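Local coordinates for amine oxidase domain-containing protein (Pyrococcus furiosus, PDB 3NRN), which binds an adenine nucleotide in a Rossmann-type domain and is probably a flavin-dependent oxidoreductase of the amine oxidase family, at residues 78-82 with 283-287. Sequence-based numbering, arbitrary orientation.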
ATOM      1  N   ILE A  78      -6.938  -9.461 -11.481  1.00 26.51           N
ATOM      2  CA  ILE A  78      -7.251  -9.118 -10.103  1.00 27.63           C
ATOM      3  C   ILE A  78      -8.659  -9.623  -9.811  1.00 28.55           C
ATOM      4  O   ILE A  78      -9.600  -9.257 -10.508  1.00 35.28           O
ATOM      5  CB  ILE A  78      -7.252  -7.595  -9.910  1.00 22.83           C
ATOM      6  CG1 ILE A  78      -5.892  -7.019 -10.298  1.00 23.10           C
ATOM      7  CG2 ILE A  78      -7.602  -7.252  -8.463  1.00 28.02           C
ATOM      8  CD1 ILE A  78      -5.889  -5.505 -10.407  1.00 28.43           C
ATOM      9  N   VAL A  79      -8.811 -10.442  -8.775  1.00 26.27           N
ATOM     10  CA  VAL A  79     -10.131 -10.964  -8.434  1.00 23.86           C
ATOM     11  C   VAL A  79     -10.556 -10.564  -7.024  1.00 27.83           C
ATOM     12  O   VAL A  79      -9.889 -10.913  -6.046  1.00 24.23           O
ATOM     13  CB  VAL A  79     -10.166 -12.511  -8.535  1.00 28.74           C
ATOM     14  CG1 VAL A  79     -11.549 -13.028  -8.141  1.00 23.08           C
ATOM     15  CG2 VAL A  79      -9.801 -12.952  -9.951  1.00 23.98           C
ATOM     16  N   ASN A  80     -11.666  -9.835  -6.922  1.00 22.64           N
ATOM     17  CA  ASN A  80     -12.177  -9.406  -5.626  1.00 32.85           C
ATOM     18  C   ASN A  80     -12.441 -10.586  -4.701  1.00 36.21           C
ATOM     19  O   ASN A  80     -12.864 -11.651  -5.144  1.00 39.54           O
ATOM     20  CB  ASN A  80     -13.476  -8.609  -5.781  1.00 25.82           C
ATOM     21  CG  ASN A  80     -13.244  -7.209  -6.314  1.00 37.02           C
ATOM     22  OD1 ASN A  80     -12.150  -6.651  -6.181  1.00 27.34           O
ATOM     23  ND2 ASN A  80     -14.285  -6.622  -6.905  1.00 25.65           N
ATOM     24  N   SER A  81     -12.192 -10.373  -3.412  1.00 40.70           N
ATOM     25  CA  SER A  81     -12.402 -11.386  -2.382  1.00 43.76           C
ATOM     26  C   SER A  81     -13.880 -11.779  -2.287  1.00 45.43           C
ATOM     27  O   SER A  81     -14.734 -10.894  -2.216  1.00 35.24           O
ATOM     28  CB  SER A  81     -11.949 -10.837  -1.026  1.00 31.17           C
ATOM     29  OG  SER A  81     -10.578 -10.494  -1.037  1.00 33.13           O
ATOM     30  N   ASN A  82     -14.164 -13.089  -2.278  1.00 50.23           N
ATOM     31  CA  ASN A  82     -15.535 -13.616  -2.174  1.00 53.95           C
ATOM     32  C   ASN A  82     -16.262 -12.698  -1.199  1.00 52.08           C
ATOM     33  O   ASN A  82     -16.827 -11.687  -1.619  1.00 66.84           O
ATOM     34  CB  ASN A  82     -15.532 -15.063  -1.650  1.00 54.02           C
ATOM     35  CG  ASN A  82     -14.805 -16.027  -2.570  1.00 58.60           C
ATOM     36  OD1 ASN A  82     -13.602 -15.909  -2.790  1.00 58.21           O
ATOM     37  ND2 ASN A  82     -15.539 -16.998  -3.108  1.00 67.37           N
ATOM     38  N   GLY A 283      -9.771 -19.252   1.568  1.00 32.92           N
ATOM     39  CA  GLY A 283     -10.142 -18.843   0.224  1.00 42.26           C
ATOM     40  C   GLY A 283      -9.814 -17.385  -0.057  1.00 42.22           C
ATOM     41  O   GLY A 283      -9.101 -16.746   0.717  1.00 37.35           O
ATOM     42  N   ASN A 284     -10.341 -16.859  -1.161  1.00 36.55           N
ATOM     43  CA  ASN A 284     -10.097 -15.470  -1.545  1.00 38.85           C
ATOM     44  C   ASN A 284     -10.872 -14.492  -0.671  1.00 38.24           C
ATOM     45  O   ASN A 284     -11.980 -14.077  -1.018  1.00 34.01           O
ATOM     46  CB  ASN A 284     -10.479 -15.246  -3.013  1.00 32.96           C
ATOM     47  CG  ASN A 284     -10.147 -13.844  -3.493  1.00 36.15           C
ATOM     48  OD1 ASN A 284      -9.597 -13.034  -2.747  1.00 41.66           O
ATOM     49  ND2 ASN A 284     -10.479 -13.553  -4.748  1.00 33.11           N
ATOM     50  N   THR A 285     -10.278 -14.125   0.460  1.00 36.41           N
ATOM     51  CA  THR A 285     -10.889 -13.186   1.396  1.00 36.95           C
ATOM     52  C   THR A 285      -9.819 -12.780   2.407  1.00 35.12           C
ATOM     53  O   THR A 285      -8.702 -13.298   2.379  1.00 37.37           O
ATOM     54  CB  THR A 285     -12.065 -13.845   2.169  1.00 40.14           C
ATOM     55  OG1 THR A 285     -12.910 -14.545   1.253  1.00 61.17           O
ATOM     56  CG2 THR A 285     -12.905 -12.793   2.877  1.00 28.97           C
ATOM     57  N   ILE A 286     -10.150 -11.841   3.284  1.00 33.47           N
ATOM     58  CA  ILE A 286      -9.221 -11.427   4.325  1.00 33.71           C
ATOM     59  C   ILE A 286      -9.931 -11.670   5.648  1.00 30.82           C
ATOM     60  O   ILE A 286     -11.156 -11.588   5.722  1.00 32.52           O
ATOM     61  CB  ILE A 286      -8.855  -9.934   4.230  1.00 35.89           C
ATOM     62  CG1 ILE A 286     -10.125  -9.085   4.204  1.00 41.02           C
ATOM     63  CG2 ILE A 286      -7.998  -9.688   3.007  1.00 39.81           C
ATOM     64  CD1 ILE A 286      -9.860  -7.595   4.150  1.00 40.80           C
ATOM     65  N   VAL A 287      -9.168 -11.977   6.687  1.00 31.40           N
ATOM     66  CA  VAL A 287      -9.760 -12.220   7.994  1.00 29.10           C
ATOM     67  C   VAL A 287      -9.203 -11.264   9.036  1.00 21.54           C
ATOM     68  O   VAL A 287      -8.008 -11.278   9.322  1.00 28.20           O
ATOM     69  CB  VAL A 287      -9.499 -13.666   8.478  1.00 29.82           C
ATOM     70  CG1 VAL A 287     -10.143 -13.880   9.849  1.00 27.06           C
ATOM     71  CG2 VAL A 287     -10.047 -14.660   7.466  1.00 27.11           C
TER
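Asn284, the central residue of an inverse gamma turn, meets the backbone of Val79 to Asn82 with both its side-chain amide and its own carbonyl, a compact example of one asparagine side chain satisfying a carbonyl at a strand end while its backbone takes an N-H from the loop beyond. The turn leads into strand 286-288 of the mixed sheet, whereas 78-80 is an outermost strand of a small antiparallel sheet, so the contact joins two sheets of the flavin-containing amine oxidoreductase fold, away from the nucleotide pocket. With CG anti to the backbone N (chi1 -176°), the amide of Asn284 extends past Ser81 CA to the end of the strand. Its ND2 gives a nearly straight hydrogen bond to Val79 O (3.0 Å, 174° at the hydrogen); the acceptor lies in the plane of the amide, yet the nitrogen sits well above the carbonyl plane of Val79. Asn80 O is almost as near to ND2, at 3.1 Å, but the angle is too poor for a second bond. Val79 CG1 packs 3.6 Å from the same nitrogen. On the other branch of the amide, OD1 lies 3.2 Å from Ser81 OG; that hydroxyl has a competing weak partner in Pro181 O, and which acceptor takes its proton is not settled. Beyond it, Ser81 CB rests 3.5 Å from Thr285 CA. The CB of Asn80 points away from 283-287, and its ND2 is bonded to Asp62, while its backbone N is taken by Glu61. Across the contact the turn's own carbonyl receives a weak bond from the loop after the strand: Asn82 N reaches Asn284 O at 2.7 Å, bent to 127° at the hydrogen.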